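Local coordinates for protein P35 (Autographa californica nucleopolyhedrovirus, PDB 1P35) that inhibits caspases, so blocking the apoptosis that infected insect cells would otherwise undergo, and also suppresses the host's antiviral RNA interference, at residues A[1-9]-A[131-140]; A[41-52]-A[147-156]. All blocks are in the same frame, centred on the assembly; numbering follows the deposited sequence.

Interaction 1 (A[1-9]-A[131-140]); sequences CVIFPVEID and AYEKYCLPKL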
loop_
_atom_site.group_PDB
_atom_site.type_symbol
_atom_site.label_atom_id
_atom_site.label_comp_id
_atom_site.label_asym_id
_atom_site.label_seq_id
_atom_site.Cartn_x
_atom_site.Cartn_y
_atom_site.Cartn_z
ATOM N N CYS A 1 -17.719 -8.162 16.998
ATOM C CA CYS A 1 -16.917 -7.716 18.135
ATOM C C CYS A 1 -17.135 -8.664 19.285
ATOM O O CYS A 1 -16.196 -8.996 19.992
ATOM C CB CYS A 1 -17.392 -6.360 18.467
ATOM S SG CYS A 1 -17.563 -5.670 16.923
ATOM N N VAL A 2 -18.391 -9.039 19.480
ATOM C CA VAL A 2 -18.775 -10.011 20.538
ATOM C C VAL A 2 -18.567 -11.290 19.759
ATOM O O VAL A 2 -19.387 -11.682 18.911
ATOM C CB VAL A 2 -20.263 -9.846 20.926
ATOM C CG1 VAL A 2 -20.651 -10.808 22.003
ATOM C CG2 VAL A 2 -20.503 -8.411 21.338
ATOM N N ILE A 3 -17.426 -11.895 19.986
ATOM C CA ILE A 3 -17.064 -13.099 19.241
ATOM C C ILE A 3 -17.324 -14.423 19.926
ATOM O O ILE A 3 -17.132 -14.564 21.129
ATOM C CB ILE A 3 -15.592 -12.987 18.831
ATOM C CG1 ILE A 3 -15.437 -11.731 17.952
ATOM C CG2 ILE A 3 -15.122 -14.237 18.108
ATOM C CD1 ILE A 3 -14.023 -11.520 17.394
ATOM N N PHE A 4 -17.770 -15.395 19.139
ATOM C CA PHE A 4 -18.064 -16.746 19.632
ATOM C C PHE A 4 -17.535 -17.691 18.575
ATOM O O PHE A 4 -17.596 -17.384 17.392
ATOM C CB PHE A 4 -19.584 -16.986 19.742
ATOM C CG PHE A 4 -19.946 -18.390 20.152
ATOM C CD1 PHE A 4 -19.974 -18.744 21.493
ATOM C CD2 PHE A 4 -20.101 -19.396 19.186
ATOM C CE1 PHE A 4 -20.132 -20.091 21.877
ATOM C CE2 PHE A 4 -20.260 -20.749 19.543
ATOM C CZ PHE A 4 -20.269 -21.095 20.899
ATOM N N PRO A 5 -16.923 -18.812 18.963
ATOM C CA PRO A 5 -16.546 -19.400 20.248
ATOM C C PRO A 5 -15.732 -18.360 21.007
ATOM O O PRO A 5 -15.097 -17.522 20.385
ATOM C CB PRO A 5 -15.667 -20.564 19.824
ATOM C CG PRO A 5 -16.362 -21.033 18.560
ATOM C CD PRO A 5 -16.534 -19.703 17.855
ATOM N N VAL A 6 -15.704 -18.435 22.334
ATOM C CA VAL A 6 -14.970 -17.433 23.096
ATOM C C VAL A 6 -13.442 -17.553 23.131
ATOM O O VAL A 6 -12.747 -16.634 23.565
ATOM C CB VAL A 6 -15.513 -17.344 24.534
ATOM C CG1 VAL A 6 -16.951 -16.802 24.512
ATOM C CG2 VAL A 6 -15.465 -18.729 25.187
ATOM N N GLU A 7 -12.906 -18.677 22.687
ATOM C CA GLU A 7 -11.453 -18.826 22.666
ATOM C C GLU A 7 -10.886 -17.741 21.724
ATOM O O GLU A 7 -10.204 -16.818 22.152
ATOM C CB GLU A 7 -11.086 -20.228 22.138
ATOM C CG GLU A 7 -11.692 -20.526 20.750
ATOM C CD GLU A 7 -11.412 -21.919 20.217
ATOM O OE1 GLU A 7 -10.220 -22.277 20.094
ATOM O OE2 GLU A 7 -12.392 -22.642 19.910
ATOM N N ILE A 8 -11.232 -17.883 20.444
ATOM C CA ILE A 8 -10.835 -17.029 19.336
ATOM C C ILE A 8 -9.981 -15.815 19.634
ATOM O O ILE A 8 -10.393 -14.947 20.381
ATOM C CB ILE A 8 -12.061 -16.538 18.545
ATOM C CG1 ILE A 8 -12.877 -17.729 18.055
ATOM C CG2 ILE A 8 -11.588 -15.714 17.342
ATOM C CD1 ILE A 8 -12.100 -18.608 17.111
ATOM N N ASP A 9 -8.816 -15.753 18.987
ATOM C CA ASP A 9 -7.878 -14.662 19.138
ATOM C C ASP A 9 -7.932 -13.747 17.906
ATOM O O ASP A 9 -7.766 -14.190 16.781
ATOM C CB ASP A 9 -6.466 -15.222 19.323
ATOM C CG ASP A 9 -5.639 -14.390 20.277
ATOM O OD1 ASP A 9 -5.224 -13.270 19.893
ATOM O OD2 ASP A 9 -5.436 -14.849 21.427
ATOM N N ALA A 131 -22.167 -20.906 26.933
ATOM C CA ALA A 131 -21.049 -19.971 26.868
ATOM C C ALA A 131 -21.524 -18.677 26.191
ATOM O O ALA A 131 -21.318 -17.566 26.712
ATOM C CB ALA A 131 -19.922 -20.585 26.100
ATOM N N TYR A 132 -22.188 -18.857 25.049
ATOM C CA TYR A 132 -22.755 -17.772 24.281
ATOM C C TYR A 132 -23.723 -16.900 25.105
ATOM O O TYR A 132 -23.641 -15.665 25.084
ATOM C CB TYR A 132 -23.492 -18.329 23.045
ATOM C CG TYR A 132 -24.114 -17.217 22.209
ATOM C CD1 TYR A 132 -25.347 -16.686 22.543
ATOM C CD2 TYR A 132 -23.423 -16.637 21.162
ATOM C CE1 TYR A 132 -25.879 -15.596 21.873
ATOM C CE2 TYR A 132 -23.962 -15.523 20.469
ATOM C CZ TYR A 132 -25.191 -15.010 20.847
ATOM O OH TYR A 132 -25.710 -13.860 20.229
ATOM N N GLU A 133 -24.662 -17.541 25.795
ATOM C CA GLU A 133 -25.656 -16.828 26.599
ATOM C C GLU A 133 -25.007 -16.125 27.783
ATOM O O GLU A 133 -25.494 -15.080 28.260
ATOM C CB GLU A 133 -26.759 -17.796 27.088
ATOM C CG GLU A 133 -27.722 -17.204 28.133
ATOM C CD GLU A 133 -29.005 -18.016 28.292
ATOM O OE1 GLU A 133 -28.899 -19.255 28.344
ATOM O OE2 GLU A 133 -30.109 -17.418 28.383
ATOM N N LYS A 134 -23.907 -16.687 28.261
ATOM C CA LYS A 134 -23.197 -16.073 29.386
ATOM C C LYS A 134 -22.233 -14.957 28.964
ATOM O O LYS A 134 -22.178 -13.900 29.590
ATOM C CB LYS A 134 -22.367 -17.103 30.135
ATOM C CG LYS A 134 -21.724 -16.491 31.401
ATOM C CD LYS A 134 -20.896 -17.531 32.136
ATOM C CE LYS A 134 -20.420 -17.022 33.493
ATOM N NZ LYS A 134 -19.580 -18.102 34.101
ATOM N N TYR A 135 -21.487 -15.184 27.888
ATOM C CA TYR A 135 -20.483 -14.208 27.519
ATOM C C TYR A 135 -20.770 -13.271 26.359
ATOM O O TYR A 135 -20.169 -12.199 26.285
ATOM C CB TYR A 135 -19.166 -14.931 27.268
ATOM C CG TYR A 135 -18.670 -15.694 28.478
ATOM C CD1 TYR A 135 -18.276 -15.016 29.642
ATOM C CD2 TYR A 135 -18.526 -17.085 28.436
ATOM C CE1 TYR A 135 -17.730 -15.707 30.745
ATOM C CE2 TYR A 135 -17.989 -17.795 29.524
ATOM C CZ TYR A 135 -17.589 -17.093 30.672
ATOM O OH TYR A 135 -17.034 -17.771 31.720
ATOM N N CYS A 136 -21.674 -13.684 25.469
ATOM C CA CYS A 136 -22.023 -12.915 24.295
ATOM C C CYS A 136 -23.396 -12.236 24.354
ATOM O O CYS A 136 -23.490 -11.022 24.171
ATOM C CB CYS A 136 -21.987 -13.828 23.066
ATOM S SG CYS A 136 -20.401 -14.729 22.809
ATOM N N LEU A 137 -24.459 -13.005 24.623
ATOM C CA LEU A 137 -25.799 -12.437 24.613
ATOM C C LEU A 137 -25.911 -11.101 25.312
ATOM O O LEU A 137 -26.426 -10.140 24.719
ATOM C CB LEU A 137 -26.808 -13.396 25.220
ATOM C CG LEU A 137 -28.230 -12.898 24.972
ATOM C CD1 LEU A 137 -28.604 -13.238 23.504
ATOM C CD2 LEU A 137 -29.209 -13.552 25.942
ATOM N N PRO A 138 -25.361 -10.992 26.554
ATOM C CA PRO A 138 -25.405 -9.751 27.364
ATOM C C PRO A 138 -24.786 -8.494 26.680
ATOM O O PRO A 138 -25.147 -7.357 26.998
ATOM C CB PRO A 138 -24.634 -10.129 28.656
ATOM C CG PRO A 138 -24.845 -11.654 28.776
ATOM C CD PRO A 138 -24.579 -12.025 27.249
ATOM N N LYS A 139 -23.864 -8.687 25.741
ATOM C CA LYS A 139 -23.250 -7.536 25.095
ATOM C C LYS A 139 -24.040 -7.165 23.846
ATOM O O LYS A 139 -23.705 -6.204 23.163
ATOM C CB LYS A 139 -21.774 -7.850 24.748
ATOM C CG LYS A 139 -20.893 -8.324 25.983
ATOM C CD LYS A 139 -21.046 -7.327 27.159
ATOM C CE LYS A 139 -20.465 -5.963 26.805
ATOM N NZ LYS A 139 -20.793 -4.851 27.750
ATOM N N LEU A 140 -25.111 -7.924 23.586
ATOM C CA LEU A 140 -25.955 -7.743 22.399
ATOM C C LEU A 140 -27.389 -7.297 22.666
ATOM O O LEU A 140 -28.027 -6.750 21.778
ATOM C CB LEU A 140 -25.963 -9.044 21.590
ATOM C CG LEU A 140 -24.583 -9.428 21.033
ATOM C CD1 LEU A 140 -24.687 -10.749 20.357
ATOM C CD2 LEU A 140 -24.043 -8.336 20.000
#

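Interaction 2 (A[41-52]-A[147-156]); sequences PVLMMFNISGPI and YYVAVCVLKP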
loop_
_atom_site.group_PDB
_atom_site.type_symbol
_atom_site.label_atom_id
_atom_site.label_comp_id
_atom_site.label_asym_id
_atom_site.label_seq_id
_atom_site.Cartn_x
_atom_site.Cartn_y
_atom_site.Cartn_z
ATOM N N PRO A 41 -17.909 -22.435 12.162
ATOM C CA PRO A 41 -17.718 -21.004 11.920
ATOM C C PRO A 41 -17.555 -20.115 13.169
ATOM O O PRO A 41 -17.875 -20.497 14.322
ATOM C CB PRO A 41 -18.962 -20.627 11.119
ATOM C CG PRO A 41 -19.485 -22.038 10.581
ATOM C CD PRO A 41 -19.280 -22.842 11.800
ATOM N N VAL A 42 -17.015 -18.931 12.906
ATOM C CA VAL A 42 -16.834 -17.900 13.907
ATOM C C VAL A 42 -18.120 -17.070 13.732
ATOM O O VAL A 42 -18.490 -16.717 12.604
ATOM C CB VAL A 42 -15.604 -16.994 13.561
ATOM C CG1 VAL A 42 -15.535 -15.812 14.516
ATOM C CG2 VAL A 42 -14.318 -17.805 13.598
ATOM N N LEU A 43 -18.816 -16.810 14.830
ATOM C CA LEU A 43 -20.017 -15.979 14.805
ATOM C C LEU A 43 -19.629 -14.664 15.516
ATOM O O LEU A 43 -19.392 -14.651 16.728
ATOM C CB LEU A 43 -21.163 -16.646 15.575
ATOM C CG LEU A 43 -21.345 -18.145 15.293
ATOM C CD1 LEU A 43 -22.636 -18.681 15.897
ATOM C CD2 LEU A 43 -21.339 -18.356 13.780
ATOM N N MET A 44 -19.483 -13.588 14.754
ATOM C CA MET A 44 -19.166 -12.306 15.352
ATOM C C MET A 44 -20.447 -11.472 15.324
ATOM O O MET A 44 -21.085 -11.355 14.294
ATOM C CB MET A 44 -18.063 -11.595 14.575
ATOM C CG MET A 44 -17.829 -10.166 15.072
ATOM S SD MET A 44 -16.388 -9.285 14.403
ATOM C CE MET A 44 -16.808 -9.067 12.645
ATOM N N MET A 45 -20.841 -10.911 16.445
ATOM C CA MET A 45 -22.077 -10.143 16.442
ATOM C C MET A 45 -21.897 -8.839 17.106
ATOM O O MET A 45 -21.025 -8.697 17.954
ATOM C CB MET A 45 -23.171 -10.919 17.152
ATOM C CG MET A 45 -23.276 -12.404 16.710
ATOM S SD MET A 45 -24.892 -12.986 17.211
ATOM C CE MET A 45 -24.562 -14.806 17.246
ATOM N N PHE A 46 -22.692 -7.849 16.730
ATOM C CA PHE A 46 -22.525 -6.585 17.420
ATOM C C PHE A 46 -23.707 -5.689 17.131
ATOM O O PHE A 46 -24.454 -5.867 16.140
ATOM C CB PHE A 46 -21.173 -5.935 17.015
ATOM C CG PHE A 46 -21.009 -5.692 15.505
ATOM C CD1 PHE A 46 -21.628 -4.595 14.881
ATOM C CD2 PHE A 46 -20.213 -6.553 14.719
ATOM C CE1 PHE A 46 -21.463 -4.339 13.510
ATOM C CE2 PHE A 46 -20.037 -6.318 13.336
ATOM C CZ PHE A 46 -20.666 -5.198 12.727
ATOM N N ASN A 47 -23.880 -4.724 18.009
ATOM C CA ASN A 47 -24.973 -3.791 17.889
ATOM C C ASN A 47 -24.769 -2.724 16.816
ATOM O O ASN A 47 -23.631 -2.287 16.556
ATOM C CB ASN A 47 -25.206 -3.112 19.250
ATOM C CG ASN A 47 -25.836 -4.038 20.278
ATOM O OD1 ASN A 47 -25.475 -4.021 21.469
ATOM N ND2 ASN A 47 -26.806 -4.821 19.837
ATOM N N ILE A 48 -25.877 -2.355 16.175
ATOM C CA ILE A 48 -25.913 -1.279 15.193
ATOM C C ILE A 48 -27.214 -0.497 15.492
ATOM O O ILE A 48 -28.120 -1.027 16.134
ATOM C CB ILE A 48 -25.830 -1.798 13.709
ATOM C CG1 ILE A 48 -26.910 -2.837 13.428
ATOM C CG2 ILE A 48 -24.407 -2.350 13.418
ATOM C CD1 ILE A 48 -26.863 -3.361 12.002
ATOM N N SER A 49 -27.304 0.759 15.065
ATOM C CA SER A 49 -28.486 1.563 15.380
ATOM C C SER A 49 -29.737 1.343 14.477
ATOM O O SER A 49 -30.764 1.960 14.685
ATOM C CB SER A 49 -28.099 3.037 15.374
ATOM O OG SER A 49 -27.599 3.407 14.102
ATOM N N GLY A 50 -29.646 0.457 13.490
ATOM C CA GLY A 50 -30.794 0.215 12.632
ATOM C C GLY A 50 -30.712 -1.028 11.748
ATOM O O GLY A 50 -29.657 -1.632 11.612
ATOM N N PRO A 51 -31.817 -1.385 11.079
ATOM C CA PRO A 51 -31.807 -2.575 10.242
ATOM C C PRO A 51 -30.888 -2.507 9.054
ATOM O O PRO A 51 -30.769 -1.470 8.412
ATOM C CB PRO A 51 -33.275 -2.716 9.840
ATOM C CG PRO A 51 -33.705 -1.146 9.697
ATOM C CD PRO A 51 -33.139 -0.710 11.038
ATOM N N ILE A 52 -30.238 -3.636 8.781
ATOM C CA ILE A 52 -29.357 -3.752 7.638
ATOM C C ILE A 52 -30.210 -3.789 6.375
ATOM O O ILE A 52 -31.301 -4.347 6.359
ATOM C CB ILE A 52 -28.500 -5.026 7.715
ATOM C CG1 ILE A 52 -27.429 -4.829 8.814
ATOM C CG2 ILE A 52 -27.928 -5.351 6.365
ATOM C CD1 ILE A 52 -26.517 -6.017 9.027
ATOM N N TYR A 147 -31.995 -1.183 19.571
ATOM C CA TYR A 147 -30.908 -1.261 18.585
ATOM C C TYR A 147 -30.987 -2.607 17.854
ATOM O O TYR A 147 -31.702 -3.505 18.294
ATOM C CB TYR A 147 -29.554 -1.187 19.302
ATOM C CG TYR A 147 -29.370 0.033 20.176
ATOM C CD1 TYR A 147 -30.057 1.220 19.911
ATOM C CD2 TYR A 147 -28.481 0.010 21.254
ATOM C CE1 TYR A 147 -29.868 2.347 20.692
ATOM C CE2 TYR A 147 -28.281 1.136 22.049
ATOM C CZ TYR A 147 -28.979 2.303 21.761
ATOM O OH TYR A 147 -28.788 3.431 22.535
ATOM N N TYR A 148 -30.252 -2.749 16.754
ATOM C CA TYR A 148 -30.245 -4.025 16.028
ATOM C C TYR A 148 -28.971 -4.829 16.256
ATOM O O TYR A 148 -28.081 -4.400 16.996
ATOM C CB TYR A 148 -30.458 -3.802 14.529
ATOM C CG TYR A 148 -31.877 -3.394 14.188
ATOM C CD1 TYR A 148 -32.382 -2.156 14.610
ATOM C CD2 TYR A 148 -32.720 -4.253 13.491
ATOM C CE1 TYR A 148 -33.684 -1.784 14.351
ATOM C CE2 TYR A 148 -34.039 -3.891 13.227
ATOM C CZ TYR A 148 -34.512 -2.644 13.669
ATOM O OH TYR A 148 -35.801 -2.269 13.452
ATOM N N VAL A 149 -28.876 -5.984 15.606
ATOM C CA VAL A 149 -27.699 -6.834 15.776
ATOM C C VAL A 149 -27.202 -7.400 14.460
ATOM O O VAL A 149 -27.954 -8.085 13.763
ATOM C CB VAL A 149 -27.974 -8.047 16.686
ATOM C CG1 VAL A 149 -26.722 -8.930 16.737
ATOM C CG2 VAL A 149 -28.374 -7.604 18.109
ATOM N N ALA A 150 -25.949 -7.106 14.121
ATOM C CA ALA A 150 -25.354 -7.623 12.890
ATOM C C ALA A 150 -24.765 -8.976 13.258
ATOM O O ALA A 150 -24.012 -9.060 14.228
ATOM C CB ALA A 150 -24.232 -6.659 12.365
ATOM N N VAL A 151 -25.100 -10.024 12.486
ATOM C CA VAL A 151 -24.612 -11.388 12.770
ATOM C C VAL A 151 -23.656 -11.720 11.631
ATOM O O VAL A 151 -24.063 -11.806 10.474
ATOM C CB VAL A 151 -25.794 -12.380 12.787
ATOM C CG1 VAL A 151 -25.288 -13.791 13.031
ATOM C CG2 VAL A 151 -26.852 -11.942 13.851
ATOM N N CYS A 152 -22.381 -11.872 11.955
ATOM C CA CYS A 152 -21.360 -12.099 10.941
ATOM C C CYS A 152 -20.764 -13.500 11.015
ATOM O O CYS A 152 -20.232 -13.875 12.049
ATOM C CB CYS A 152 -20.325 -11.014 11.129
ATOM S SG CYS A 152 -21.199 -9.335 11.269
ATOM N N VAL A 153 -20.866 -14.280 9.936
ATOM C CA VAL A 153 -20.371 -15.660 9.978
ATOM C C VAL A 153 -19.111 -15.824 9.159
ATOM O O VAL A 153 -19.022 -15.333 8.053
ATOM C CB VAL A 153 -21.402 -16.714 9.461
ATOM C CG1 VAL A 153 -20.812 -18.121 9.642
ATOM C CG2 VAL A 153 -22.741 -16.609 10.224
ATOM N N LEU A 154 -18.112 -16.480 9.737
ATOM C CA LEU A 154 -16.876 -16.686 9.029
ATOM C C LEU A 154 -16.691 -18.176 8.842
ATOM O O LEU A 154 -16.505 -18.894 9.819
ATOM C CB LEU A 154 -15.705 -16.108 9.827
ATOM C CG LEU A 154 -14.352 -16.122 9.105
ATOM C CD1 LEU A 154 -14.489 -15.288 7.850
ATOM C CD2 LEU A 154 -13.229 -15.523 10.012
ATOM N N LYS A 155 -16.773 -18.637 7.592
ATOM C CA LYS A 155 -16.576 -20.048 7.281
ATOM C C LYS A 155 -15.197 -20.411 7.813
ATOM O O LYS A 155 -14.278 -19.621 7.694
ATOM C CB LYS A 155 -16.648 -20.277 5.761
ATOM C CG LYS A 155 -18.037 -20.016 5.128
ATOM C CD LYS A 155 -18.119 -20.386 3.617
ATOM C CE LYS A 155 -19.547 -20.215 3.052
ATOM N NZ LYS A 155 -19.688 -20.634 1.615
ATOM N N PRO A 156 -15.037 -21.611 8.395
ATOM C CA PRO A 156 -13.828 -22.206 8.995
ATOM C C PRO A 156 -12.538 -22.473 8.210
ATOM O O PRO A 156 -11.446 -22.552 8.813
ATOM C CB PRO A 156 -14.362 -23.497 9.608
ATOM C CG PRO A 156 -15.421 -23.872 8.640
ATOM C CD PRO A 156 -16.157 -22.550 8.561
#

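Interaction 1 (A[1-9]-A[131-140])
A131 meets the phenyl ring of F4 at its edge: CB of A131 lies near the ring plane, 4.3 Å from F4 CE1, and a methyl group is small enough to let the end of helix 126-135 come close to strand 2-4. One residue on, Y132 engages the same ring more fully. Its CB packs 3.9 Å from F4 CD1, while the edge of its ring carrying CD2 turns toward the F4 face in an offset edge-to-face pair, planes at 69°. With CG anti to the backbone N (chi1 176°), F4 extends its ring toward the helix. Y123 adds an edge-to-face partner to F4 and F114 of helix 110-120 meets Y132, so the pair belongs to a larger aromatic cluster.

This is helix-on-sheet packing. Strand 2-4 is hydrogen-bonded to strand 42-48; V2 and F4 direct their CB atoms at the helical segment, whereas that of the intervening I3 points away from it.

At Y135, CB packs 4.0 Å from V6 CG1, the two side chains crossing at about a right angle; the phenol hydroxyl goes elsewhere, to D187. C136 follows, and here Y132 O accepts from both C136 N and L137 N. The compact SG of C136 fits beside the strand, 3.9 Å from F4 CB, and its CA is pressed tightly against V2 CG1 at 3.4 Å. V2 has CG1 opposite its backbone N (chi1 -179°), which puts that methyl on C136 and leaves CG2, beside the N, for K139 CB at 3.7 Å. K139 meets V2 with the aliphatic base of its chain; the bends further out carry NZ to N289 O. L140 approaches tip to tip, CD2 standing 3.8 Å from V2 CG2, and the same leucine also packs on L110.

Interaction 2 (A[41-52]-A[147-156])
V42, M44, F46 and I48 form hydrogen-bonded antiparallel pairs with L154, C152, A150 and Y148, giving eight main-chain bonds between strands 42-48 and 148-154, whose directions differ by 150°. A ninth bond comes from a side chain: N47 ND2 donates to Y148 O at 3.1 Å. It arrives from the opposite face of that carbonyl plane to I48 N, so two donors grip one oxygen.

On the face of V42, M44, F46 and I48, A150 CB sits over one face of the F46 ring, 4.0 Å from the ring centroid. A chi1 of 58°, between the backbone N and carbonyl carbon, swings the ring across the neighbouring strand, and a residue as small as alanine accommodates it. C152 SG meets the ring obliquely, 3.8 Å from F46 CE2. Beyond the strand, P51 CD covers a face of the Y148 ring, 3.7 Å from that ring's centroid.

On the other face, M45 SD runs beside V151, 4.0 Å from V151 CG2. At the end of the strand pair, P41 CB is tight against V153 CG1 at 3.4 Å.

Farther out, Y29 of strand 24-33 stacks on the F46 ring, and L140 O takes a second bond from N47 ND2, a use of both hydrogens that suits asparagine to this buried site. With main-chain polar groups paired and both faces mainly apolar, N47 being the bonded exception, the strands can be largely buried at little polar cost.

In the fold
Strand 42-48 joins the two contacts: it pairs with strand 148-154 in interaction 2 and, on its other edge, with strand 2-4 of interaction 1, through backbone bonds F4 O to L43 N and V2 O to M45 N. Both are buried at the centre, and both reach the surface at their ends, through V6 and Y135 in one and P41, P51 and Y148 in the other. Interaction 2 lies within the sheet and depends on regular main-chain bonding, whereas interaction 1 sets a helical segment against the N-terminal strand and the loop after it, chiefly by apolar and aromatic side-chain contact. M45 links the layers, contacting Y132 and L140 of the helical segment while it sits in the sheet.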